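Local coordinates for protein endoglucanase FnCel5A (Fervidobacterium nodosum, PDB 3RJY) that is a heat-stable family 5 endo-beta-1,4-glucanase that probably hydrolyses internal bonds of cellulose, its glucose-binding cleft lying over a TIM barrel, at residues G23-N28 with S289-E294; S57-I62 with I99-H104; F139-E144 with R172-D177. All coordinates share one frame; numbering follows the deposited sequence.

In the fold
Both segments of every contact belong to one eight-stranded parallel barrel. Contact 1 spans the longest loop: strand 22-25, the first, pairs with strand 289-292, the last, which shuts the barrel, and the other two contacts fall within the chain it encloses. Contact 2 comes next, strand 57-60 meeting strand 97-101 after helix 78-93; contact 3 follows it in series, strand 137-140 meeting strand 174-177 after helix 151-166. Nothing crosses. Arg59 ties them together, bonded from NH1 to Asn25 of contact 1 and from NE to Glu140 of contact 3. Contacts 1 and 2 also touch the same glucose, whereas contacts 1 and 3 stay about 7 Å apart at their nearest atoms.

Contact 1. Residues G23-N28 with S289-E294; sequences GINMGN and SLAYWE. With GLC (alpha-D-glucopyranose), chain D; GLC (alpha-D-glucopyranose), chain B.
The indole of Trp293 is packed on both faces and along its rim. Over one face sits C2 of the chain D glucose, displaced toward the rim; against the opposite face lies CG of Glu294, the residue that follows through a cis peptide bond. At the edge, in the ring plane, are Asn25 OD1 and the glucose hydroxyl O6, which takes a hydrogen bond from Trp293 NE1 at 2.8 Å. With its CG anti to the backbone N (chi1 -175°), the indole reaches toward segment 23-28, where Asn25 CB comes within 3.4 Å of Trp293 CE3 and Gly27 CA approaches CH2. The Asn25 amide and the indole are turned 58° apart. The Glu294 carboxylate is held directly by backbone N-H groups, OE1 by Phe299 N and OE2 by Ala297 N, and reaches segment 23-28 through two waters: one bridges OE2 to Gly27 O, and a second joins OE1 to Asn28 ND2 and to the same sugar O6. Asn28 OD1 also receives a weak bond from O3 of the chain B glucose, so both segments line the sugar-binding cleft.

Behind the sugars the backbones pair in parallel. Gly23 N donates to Leu290 O at 2.7 Å, Tyr292 N returns to Gly23 O at 3.0 Å, and Asn25 N reaches Tyr292 O at 2.8 Å. That last carbonyl is gripped again, weakly, by Asn25 ND2, while OD1 accepts from Arg59 NH1. Ile24, facing the helices, brings CG1 to 3.5 Å from Tyr292 O.

This is the seam of the TIM barrel, first strand against last. Strand 57-60 flanks 22-25 on its other side and strand 256-261 flanks 289-292; outside, Ile24 packs on helix 45-53, and Leu290 and Tyr292 on helix 269-285.

Contact 2. Residues S57-I62 with I99-H104; sequences SVRIPI and IINCHH. With GLC (alpha-D-glucopyranose), chain D.
Ile99 N donates to Val58 O at 3.0 Å and Ile60 N to Ile99 O at 2.7 Å, the backbone bonds of two nearly parallel strands; a weaker one runs from Asn101 N to Ile60 O. Farther along, a side chain takes the place of the backbone acceptor: Asn101 OD1 accepts from Ile62 N at 2.9 Å, and His103 N then closes on Ile62 O from above the carbonyl plane. Asn101 CG stands between its own backbone N and carbonyl carbon (chi1 76°), which turns OD1 back to the opposing chain. An alanine at this position is likely to leave Ile62 N without its acceptor and open a gap beside Pro61.

The two strands belong to a beta-alpha-beta crossover of the TIM barrel, made through helix 78-93, on which Ile60 and Ile62 pack.

Among the ring and apolar contacts, Pro61 CB lies over one face of the His103 imidazole, a CH-pi contact 3.6 Å from the ring centroid, and Ile62 CD1 crosses to Ile100 CB. Asn101 ND2 lies over one face of the Arg59 guanidinium, two donors not hydrogen-bonded together; salt bridges to Glu140 and Glu260 hold the guanidinium. At the sugar, His103 CE1 approaches O1 of the chain D glucose to 3.3 Å.

Contact 3. Residues F139-E144 with R172-D177; sequences FEIFNE and RIVIID. With GLC (alpha-D-glucopyranose), chain C.
Two acid side chains meet here almost oxygen to oxygen: Glu140 OE2 lies 2.7 Å from Asp177 OD1, close enough that one of the carboxyl groups probably holds a proton. They cross at about a right angle, with carboxylate planes 38° apart. The setting is a parallel beta-alpha-beta unit of the TIM barrel, strand 137-140 passing through helix 151-166 to strand 174-177. Glu140, extended throughout, carries its carboxylate along Ile175 CG2 to reach Asp177, and its OE1 is held by a salt bridge to Arg59, which would help offset the gathered negative charge.

The other oxygen of Asp177 serves the loop beyond the strand: Glu144 N donates to OD2 at 3.0 Å in a nearly straight bond (169°), meeting it on the anti side and out of the carboxylate plane. Where the chains part, a water spans the opening, accepting from Phe142 N and Asp177 N and donating to Ile175 O.

Farther back, the strands pair directly, Phe139 N to Ile173 O and Ile175 N to Phe139 O. On the helix side, Ile141 CD1 lies alongside Ile176 CD1, while its CG1 touches Val174 CG1. Just before strand 174-177, Arg172 lays its CD over the centre of the Phe139 ring in a CH-pi contact, 3.4 Å from the centroid; its guanidinium goes on to Asn169 and to backbone carbonyls.

Glu144 itself points its carboxylate into the cleft, where a weak hydrogen bond from O6 of the chain C glucose is doubtful, the sugar's C6 being modelled too close, and OE2 is hydrogen-bonded to His203 ND1.

Contact 1. Residues G23-N28 with S289-E294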
loop_
_atom_site.group_PDB
_atom_site.type_symbol
_atom_site.label_atom_id
_atom_site.label_comp_id
_atom_site.label_asym_id
_atom_site.label_seq_id
_atom_site.Cartn_x
_atom_site.Cartn_y
_atom_site.Cartn_z
ATOM N N GLY A 23 -3.629 -9.322 2.524
ATOM C CA GLY A 23 -4.586 -8.326 2.126
ATOM C C GLY A 23 -4.529 -8.056 0.645
ATOM O O GLY A 23 -3.821 -8.750 -0.104
ATOM N N ILE A 24 -5.294 -7.044 0.235
ATOM C CA ILE A 24 -5.386 -6.655 -1.167
ATOM C C ILE A 24 -5.596 -5.143 -1.277
ATOM O O ILE A 24 -6.185 -4.535 -0.395
ATOM C CB ILE A 24 -6.491 -7.475 -1.914
ATOM C CG1 ILE A 24 -6.300 -7.423 -3.433
ATOM C CG2 ILE A 24 -7.865 -7.060 -1.490
ATOM C CD1 ILE A 24 -7.002 -8.547 -4.174
ATOM N N ASN A 25 -5.048 -4.555 -2.337
ATOM C CA ASN A 25 -5.193 -3.126 -2.622
ATOM C C ASN A 25 -6.455 -2.867 -3.458
ATOM O O ASN A 25 -6.711 -3.571 -4.430
ATOM C CB ASN A 25 -3.967 -2.631 -3.393
ATOM C CG ASN A 25 -2.797 -2.288 -2.495
ATOM O OD1 ASN A 25 -2.666 -1.148 -2.033
ATOM N ND2 ASN A 25 -1.916 -3.255 -2.270
ATOM N N MET A 26 -7.228 -1.856 -3.078
ATOM C CA MET A 26 -8.351 -1.392 -3.887
ATOM C C MET A 26 -7.808 -0.330 -4.861
ATOM O O MET A 26 -7.941 0.867 -4.636
ATOM C CB MET A 26 -9.447 -0.843 -2.966
ATOM C CG MET A 26 -10.699 -0.366 -3.653
ATOM S SD MET A 26 -11.686 -1.634 -4.492
ATOM C CE MET A 26 -12.254 -2.666 -3.140
ATOM N N GLY A 27 -7.169 -0.805 -5.927
ATOM C CA GLY A 27 -6.390 0.039 -6.839
ATOM C C GLY A 27 -7.270 0.710 -7.860
ATOM O O GLY A 27 -8.398 0.276 -8.077
ATOM N N ASN A 28 -6.755 1.790 -8.457
ATOM C CA ASN A 28 -7.429 2.515 -9.550
ATOM C C ASN A 28 -8.812 3.091 -9.211
ATOM O O ASN A 28 -9.647 3.271 -10.095
ATOM C CB ASN A 28 -7.445 1.651 -10.821
ATOM C CG ASN A 28 -6.050 1.231 -11.232
ATOM O OD1 ASN A 28 -5.192 2.069 -11.447
ATOM N ND2 ASN A 28 -5.808 -0.069 -11.309
ATOM N N SER A 289 3.595 -9.152 6.772
ATOM C CA SER A 289 2.229 -9.029 6.267
ATOM C C SER A 289 2.291 -8.518 4.823
ATOM O O SER A 289 3.325 -8.026 4.378
ATOM C CB SER A 289 1.385 -8.126 7.157
ATOM O OG SER A 289 1.810 -6.787 7.055
ATOM N N LEU A 290 1.195 -8.640 4.077
ATOM C CA LEU A 290 1.251 -8.327 2.640
ATOM C C LEU A 290 -0.086 -7.949 2.036
ATOM O O LEU A 290 -1.131 -8.275 2.578
ATOM C CB LEU A 290 1.894 -9.482 1.851
ATOM C CG LEU A 290 1.308 -10.888 1.982
ATOM C CD1 LEU A 290 0.084 -11.059 1.054
ATOM C CD2 LEU A 290 2.367 -11.900 1.663
ATOM N N ALA A 291 -0.035 -7.232 0.916
ATOM C CA ALA A 291 -1.233 -6.798 0.226
ATOM C C ALA A 291 -0.972 -6.810 -1.272
ATOM O O ALA A 291 -0.093 -6.121 -1.772
ATOM C CB ALA A 291 -1.667 -5.408 0.706
ATOM N N TYR A 292 -1.739 -7.621 -1.977
ATOM C CA TYR A 292 -1.589 -7.779 -3.409
ATOM C C TYR A 292 -2.080 -6.530 -4.147
ATOM O O TYR A 292 -3.106 -5.947 -3.797
ATOM C CB TYR A 292 -2.328 -9.039 -3.897
ATOM C CG TYR A 292 -2.174 -9.277 -5.385
ATOM C CD1 TYR A 292 -1.055 -9.955 -5.896
ATOM C CD2 TYR A 292 -3.131 -8.796 -6.286
ATOM C CE1 TYR A 292 -0.914 -10.176 -7.260
ATOM C CE2 TYR A 292 -2.995 -9.001 -7.655
ATOM C CZ TYR A 292 -1.884 -9.681 -8.140
ATOM O OH TYR A 292 -1.751 -9.872 -9.501
ATOM N N TRP A 293 -1.295 -6.108 -5.135
ATOM C CA TRP A 293 -1.706 -5.078 -6.083
ATOM C C TRP A 293 -2.151 -5.739 -7.409
ATOM O O TRP A 293 -1.326 -6.293 -8.129
ATOM C CB TRP A 293 -0.557 -4.084 -6.335
ATOM C CG TRP A 293 -0.960 -2.918 -7.211
ATOM C CD1 TRP A 293 -0.880 -2.848 -8.580
ATOM C CD2 TRP A 293 -1.519 -1.663 -6.779
ATOM N NE1 TRP A 293 -1.355 -1.633 -9.023
ATOM C CE2 TRP A 293 -1.741 -0.880 -7.942
ATOM C CE3 TRP A 293 -1.844 -1.125 -5.531
ATOM C CZ2 TRP A 293 -2.299 0.412 -7.889
ATOM C CZ3 TRP A 293 -2.383 0.175 -5.471
ATOM C CH2 TRP A 293 -2.594 0.928 -6.642
ATOM N N GLU A 294 -3.442 -5.714 -7.737
ATOM C CA GLU A 294 -4.526 -5.117 -6.947
ATOM C C GLU A 294 -5.810 -5.931 -7.132
ATOM O O GLU A 294 -5.799 -7.006 -7.753
ATOM C CB GLU A 294 -4.754 -3.624 -7.304
ATOM C CG GLU A 294 -4.387 -3.207 -8.741
ATOM C CD GLU A 294 -5.348 -3.723 -9.805
ATOM O OE1 GLU A 294 -4.918 -3.781 -10.978
ATOM O OE2 GLU A 294 -6.526 -4.044 -9.485
HETATM C C1 GLC D . 0.209 2.104 -8.750
HETATM C C2 GLC D . 0.991 0.860 -8.288
HETATM C C3 GLC D . 2.137 0.502 -9.225
HETATM C C4 GLC D . 1.713 0.426 -10.690
HETATM C C5 GLC D . 0.763 1.556 -11.072
HETATM C C6 GLC D . -0.539 1.079 -11.760
HETATM O O1 GLC D . 0.191 3.128 -7.745
HETATM O O2 GLC D . 1.474 1.027 -6.979
HETATM O O3 GLC D . 2.604 -0.764 -8.847
HETATM O O4 GLC D . 2.852 0.566 -11.512
HETATM O O5 GLC D . 0.651 2.552 -10.036
HETATM O O6 GLC D . -1.109 -0.194 -11.461
HETATM C C1 GLC B . -2.081 2.297 -14.355
HETATM C C2 GLC B . -3.581 2.538 -14.339
HETATM C C3 GLC B . -3.870 4.013 -14.572
HETATM C C4 GLC B . -2.926 4.997 -13.854
HETATM C C5 GLC B . -1.475 4.527 -13.682
HETATM C C6 GLC B . -0.721 5.382 -12.647
HETATM O O1 GLC B . -1.632 2.576 -15.653
HETATM O O2 GLC B . -4.249 1.765 -15.321
HETATM O O3 GLC B . -5.191 4.213 -14.157
HETATM O O4 GLC B . -2.871 6.177 -14.630
HETATM O O5 GLC B . -1.412 3.134 -13.417
HETATM O O6 GLC B . -0.036 4.659 -11.640
HETATM O O HOH W 1 -8.211 -2.720 -7.761
HETATM O O HOH W 2 -3.656 -1.645 -12.172
#

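Contact 2. Residues S57-I62 with I99-H104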
loop_
_atom_site.group_PDB
_atom_site.type_symbol
_atom_site.label_atom_id
_atom_site.label_comp_id
_atom_site.label_asym_id
_atom_site.label_seq_id
_atom_site.Cartn_x
_atom_site.Cartn_y
_atom_site.Cartn_z
ATOM N N SER A 57 -7.417 -8.062 5.087
ATOM C CA SER A 57 -7.315 -6.619 5.081
ATOM C C SER A 57 -7.463 -6.052 3.681
ATOM O O SER A 57 -7.335 -6.781 2.694
ATOM C CB SER A 57 -5.975 -6.191 5.683
ATOM O OG SER A 57 -4.890 -6.660 4.897
ATOM N N VAL A 58 -7.729 -4.746 3.613
ATOM C CA VAL A 58 -7.779 -4.013 2.356
ATOM C C VAL A 58 -6.989 -2.697 2.530
ATOM O O VAL A 58 -7.162 -1.982 3.522
ATOM C CB VAL A 58 -9.267 -3.761 1.865
ATOM C CG1 VAL A 58 -10.099 -2.982 2.908
ATOM C CG2 VAL A 58 -9.291 -3.034 0.529
ATOM N N ARG A 59 -6.095 -2.409 1.585
ATOM C CA ARG A 59 -5.378 -1.152 1.579
ATOM C C ARG A 59 -6.079 -0.224 0.572
ATOM O O ARG A 59 -6.382 -0.624 -0.541
ATOM C CB ARG A 59 -3.890 -1.366 1.259
ATOM C CG ARG A 59 -3.083 -0.079 1.069
ATOM C CD ARG A 59 -1.605 -0.389 0.949
ATOM N NE ARG A 59 -0.772 0.813 0.830
ATOM C CZ ARG A 59 -0.245 1.274 -0.308
ATOM N NH1 ARG A 59 -0.476 0.668 -1.461
ATOM N NH2 ARG A 59 0.508 2.368 -0.292
ATOM N N ILE A 60 -6.378 1.002 1.007
ATOM C CA ILE A 60 -7.142 1.930 0.189
ATOM C C ILE A 60 -6.336 3.186 -0.138
ATOM O O ILE A 60 -6.307 4.135 0.658
ATOM C CB ILE A 60 -8.526 2.273 0.823
ATOM C CG1 ILE A 60 -9.302 0.981 1.149
ATOM C CG2 ILE A 60 -9.345 3.178 -0.137
ATOM C CD1 ILE A 60 -10.573 1.171 1.976
ATOM N N PRO A 61 -5.672 3.191 -1.319
ATOM C CA PRO A 61 -4.988 4.393 -1.801
ATOM C C PRO A 61 -5.991 5.553 -1.979
ATOM O O PRO A 61 -7.062 5.364 -2.578
ATOM C CB PRO A 61 -4.419 3.963 -3.157
ATOM C CG PRO A 61 -4.411 2.426 -3.131
ATOM C CD PRO A 61 -5.559 2.060 -2.268
ATOM N N ILE A 62 -5.635 6.731 -1.455
ATOM C CA ILE A 62 -6.474 7.925 -1.545
ATOM C C ILE A 62 -5.626 9.146 -1.950
ATOM O O ILE A 62 -4.617 9.450 -1.309
ATOM C CB ILE A 62 -7.245 8.204 -0.224
ATOM C CG1 ILE A 62 -8.064 6.969 0.200
ATOM C CG2 ILE A 62 -8.177 9.409 -0.406
ATOM C CD1 ILE A 62 -8.599 6.966 1.652
ATOM N N ILE A 99 -6.652 -0.066 5.733
ATOM C CA ILE A 99 -5.532 0.871 5.673
ATOM C C ILE A 99 -5.893 2.013 4.737
ATOM O O ILE A 99 -6.178 1.798 3.550
ATOM C CB ILE A 99 -4.235 0.189 5.194
ATOM C CG1 ILE A 99 -3.870 -0.967 6.148
ATOM C CG2 ILE A 99 -3.072 1.230 5.006
ATOM C CD1 ILE A 99 -3.047 -2.041 5.510
ATOM N N ILE A 100 -5.898 3.231 5.273
ATOM C CA ILE A 100 -6.103 4.401 4.418
ATOM C C ILE A 100 -4.798 5.178 4.337
ATOM O O ILE A 100 -4.105 5.346 5.337
ATOM C CB ILE A 100 -7.297 5.301 4.878
ATOM C CG1 ILE A 100 -7.138 5.782 6.330
ATOM C CG2 ILE A 100 -8.582 4.541 4.770
ATOM C CD1 ILE A 100 -8.180 6.828 6.763
ATOM N N ASN A 101 -4.450 5.618 3.137
ATOM C CA ASN A 101 -3.207 6.379 2.953
ATOM C C ASN A 101 -3.419 7.750 2.315
ATOM O O ASN A 101 -4.564 8.176 2.123
ATOM C CB ASN A 101 -2.165 5.556 2.190
ATOM C CG ASN A 101 -2.442 5.472 0.698
ATOM O OD1 ASN A 101 -3.225 6.260 0.137
ATOM N ND2 ASN A 101 -1.778 4.527 0.039
ATOM N N CYS A 102 -2.311 8.450 2.063
ATOM C CA CYS A 102 -2.264 9.533 1.087
ATOM C C CYS A 102 -1.397 9.034 -0.086
ATOM O O CYS A 102 -0.306 8.526 0.130
ATOM C CB CYS A 102 -1.706 10.817 1.709
ATOM S SG CYS A 102 -1.901 12.282 0.646
ATOM N N HIS A 103 -1.901 9.154 -1.312
ATOM C CA HIS A 103 -1.324 8.479 -2.480
ATOM C C HIS A 103 -1.307 9.459 -3.665
ATOM O O HIS A 103 -2.279 10.193 -3.876
ATOM C CB HIS A 103 -2.244 7.297 -2.821
ATOM C CG HIS A 103 -1.568 6.104 -3.431
ATOM N ND1 HIS A 103 -1.229 6.036 -4.767
ATOM C CD2 HIS A 103 -1.264 4.891 -2.909
ATOM C CE1 HIS A 103 -0.702 4.852 -5.029
ATOM N NE2 HIS A 103 -0.720 4.135 -3.919
ATOM N N HIS A 104 -0.228 9.471 -4.441
ATOM C CA HIS A 104 -0.157 10.301 -5.675
ATOM C C HIS A 104 -0.285 11.825 -5.412
ATOM O O HIS A 104 -1.019 12.546 -6.111
ATOM C CB HIS A 104 -1.207 9.860 -6.713
ATOM C CG HIS A 104 -0.988 8.489 -7.291
ATOM N ND1 HIS A 104 0.263 7.960 -7.527
ATOM C CD2 HIS A 104 -1.873 7.550 -7.707
ATOM C CE1 HIS A 104 0.138 6.748 -8.046
ATOM N NE2 HIS A 104 -1.148 6.482 -8.176
HETATM C C1 GLC D . 0.209 2.104 -8.750
HETATM C C2 GLC D . 0.991 0.860 -8.288
HETATM C C3 GLC D . 2.137 0.502 -9.225
HETATM C C4 GLC D . 1.713 0.426 -10.690
HETATM C C5 GLC D . 0.763 1.556 -11.072
HETATM C C6 GLC D . -0.539 1.079 -11.760
HETATM O O1 GLC D . 0.191 3.128 -7.745
HETATM O O2 GLC D . 1.474 1.027 -6.979
HETATM O O3 GLC D . 2.604 -0.764 -8.847
HETATM O O4 GLC D . 2.852 0.566 -11.512
HETATM O O5 GLC D . 0.651 2.552 -10.036
HETATM O O6 GLC D . -1.109 -0.194 -11.461
#

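Contact 3. Residues F139-E144 with R172-D177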
loop_
_atom_site.group_PDB
_atom_site.type_symbol
_atom_site.label_atom_id
_atom_site.label_comp_id
_atom_site.label_asym_id
_atom_site.label_seq_id
_atom_site.Cartn_x
_atom_site.Cartn_y
_atom_site.Cartn_z
ATOM N N PHE A 139 -3.562 4.067 9.695
ATOM C CA PHE A 139 -3.173 5.187 8.828
ATOM C C PHE A 139 -1.822 4.861 8.153
ATOM O O PHE A 139 -0.987 4.163 8.732
ATOM C CB PHE A 139 -3.029 6.494 9.634
ATOM C CG PHE A 139 -4.302 6.969 10.318
ATOM C CD1 PHE A 139 -5.556 6.494 9.946
ATOM C CD2 PHE A 139 -4.230 7.921 11.336
ATOM C CE1 PHE A 139 -6.723 6.951 10.571
ATOM C CE2 PHE A 139 -5.389 8.379 11.977
ATOM C CZ PHE A 139 -6.635 7.898 11.591
ATOM N N GLU A 140 -1.627 5.383 6.945
ATOM C CA GLU A 140 -0.364 5.264 6.218
ATOM C C GLU A 140 -0.035 6.647 5.669
ATOM O O GLU A 140 -0.731 7.146 4.788
ATOM C CB GLU A 140 -0.488 4.257 5.089
ATOM C CG GLU A 140 0.787 4.042 4.311
ATOM C CD GLU A 140 0.614 3.040 3.191
ATOM O OE1 GLU A 140 -0.494 2.488 3.067
ATOM O OE2 GLU A 140 1.577 2.809 2.428
ATOM N N ILE A 141 1.009 7.268 6.219
ATOM C CA ILE A 141 1.251 8.714 6.027
ATOM C C ILE A 141 1.355 9.075 4.548
ATOM O O ILE A 141 0.651 9.965 4.067
ATOM C CB ILE A 141 2.486 9.223 6.842
ATOM C CG1 ILE A 141 2.161 9.215 8.344
ATOM C CG2 ILE A 141 2.919 10.617 6.372
ATOM C CD1 ILE A 141 3.370 9.384 9.254
ATOM N N PHE A 142 2.211 8.358 3.827
ATOM C CA PHE A 142 2.387 8.612 2.404
ATOM C C PHE A 142 2.838 7.389 1.648
ATOM O O PHE A 142 3.622 6.597 2.160
ATOM C CB PHE A 142 3.402 9.746 2.159
ATOM C CG PHE A 142 3.449 10.202 0.721
ATOM C CD1 PHE A 142 2.299 10.700 0.103
ATOM C CD2 PHE A 142 4.627 10.111 -0.019
ATOM C CE1 PHE A 142 2.327 11.121 -1.252
ATOM C CE2 PHE A 142 4.670 10.532 -1.356
ATOM C CZ PHE A 142 3.521 11.036 -1.972
ATOM N N ASN A 143 2.373 7.283 0.410
ATOM C CA ASN A 143 2.773 6.231 -0.514
ATOM C C ASN A 143 4.026 6.572 -1.310
ATOM O O ASN A 143 4.056 7.560 -2.052
ATOM C CB ASN A 143 1.624 5.909 -1.475
ATOM C CG ASN A 143 1.997 4.862 -2.520
ATOM O OD1 ASN A 143 2.218 5.179 -3.702
ATOM N ND2 ASN A 143 2.041 3.614 -2.105
ATOM N N GLU A 144 5.053 5.738 -1.146
ATOM C CA GLU A 144 6.252 5.775 -1.968
ATOM C C GLU A 144 6.892 7.155 -2.056
ATOM O O GLU A 144 6.804 7.816 -3.107
ATOM C CB GLU A 144 5.976 5.222 -3.366
ATOM C CG GLU A 144 5.739 3.717 -3.393
ATOM C CD GLU A 144 5.584 3.164 -4.804
ATOM O OE1 GLU A 144 5.899 3.869 -5.783
ATOM O OE2 GLU A 144 5.127 2.015 -4.930
ATOM N N ARG A 172 -3.167 4.510 17.481
ATOM C CA ARG A 172 -3.537 3.838 16.216
ATOM C C ARG A 172 -2.286 3.439 15.423
ATOM O O ARG A 172 -1.285 4.159 15.430
ATOM C CB ARG A 172 -4.445 4.738 15.374
ATOM C CG ARG A 172 -4.897 4.127 14.054
ATOM C CD ARG A 172 -5.910 5.009 13.342
ATOM N NE ARG A 172 -6.931 5.518 14.254
ATOM C CZ ARG A 172 -8.021 4.858 14.642
ATOM N NH1 ARG A 172 -8.294 3.625 14.186
ATOM N NH2 ARG A 172 -8.855 5.451 15.490
ATOM N N ILE A 173 -2.326 2.289 14.765
ATOM C CA ILE A 173 -1.203 1.875 13.928
ATOM C C ILE A 173 -1.002 2.849 12.767
ATOM O O ILE A 173 -1.946 3.148 12.024
ATOM C CB ILE A 173 -1.346 0.422 13.403
ATOM C CG1 ILE A 173 -1.152 -0.591 14.547
ATOM C CG2 ILE A 173 -0.368 0.149 12.273
ATOM C CD1 ILE A 173 0.283 -0.624 15.144
ATOM N N VAL A 174 0.238 3.332 12.637
ATOM C CA VAL A 174 0.629 4.205 11.532
ATOM C C VAL A 174 1.743 3.553 10.724
ATOM O O VAL A 174 2.757 3.143 11.264
ATOM C CB VAL A 174 1.021 5.624 12.027
ATOM C CG1 VAL A 174 1.497 6.503 10.860
ATOM C CG2 VAL A 174 -0.152 6.271 12.726
ATOM N N ILE A 175 1.535 3.451 9.416
ATOM C CA ILE A 175 2.454 2.766 8.523
ATOM C C ILE A 175 3.393 3.762 7.825
ATOM O O ILE A 175 2.931 4.721 7.171
ATOM C CB ILE A 175 1.663 1.932 7.449
ATOM C CG1 ILE A 175 0.935 0.742 8.105
ATOM C CG2 ILE A 175 2.586 1.468 6.292
ATOM C CD1 ILE A 175 -0.292 0.260 7.326
ATOM N N ILE A 176 4.703 3.515 7.962
ATOM C CA ILE A 176 5.733 4.365 7.388
ATOM C C ILE A 176 6.378 3.712 6.146
ATOM O O ILE A 176 7.028 2.670 6.242
ATOM C CB ILE A 176 6.846 4.706 8.423
ATOM C CG1 ILE A 176 6.254 5.043 9.814
ATOM C CG2 ILE A 176 7.754 5.814 7.897
ATOM C CD1 ILE A 176 5.182 6.168 9.857
ATOM N N ASP A 177 6.230 4.356 4.991
ATOM C CA ASP A 177 6.826 3.838 3.765
ATOM C C ASP A 177 8.325 4.050 3.695
ATOM O O ASP A 177 8.861 5.063 4.153
ATOM C CB ASP A 177 6.171 4.430 2.518
ATOM C CG ASP A 177 4.823 3.842 2.234
ATOM O OD1 ASP A 177 4.083 3.543 3.201
ATOM O OD2 ASP A 177 4.487 3.732 1.042
HETATM C C1 GLC C . 8.419 2.919 -9.313
HETATM C C2 GLC C . 8.867 2.130 -8.068
HETATM C C3 GLC C . 7.956 0.952 -7.755
HETATM C C4 GLC C . 6.477 1.332 -7.716
HETATM C C5 GLC C . 6.099 2.289 -8.841
HETATM C C6 GLC C . 5.360 3.562 -8.364
HETATM O O1 GLC C . 9.452 2.983 -10.307
HETATM O O2 GLC C . 10.195 1.689 -8.205
HETATM O O3 GLC C . 8.311 0.475 -6.487
HETATM O O4 GLC C . 5.694 0.171 -7.897
HETATM O O5 GLC C . 7.160 2.447 -9.805
HETATM O O6 GLC C . 4.103 3.051 -7.935
HETATM O O HOH W 3 3.913 6.190 5.073
#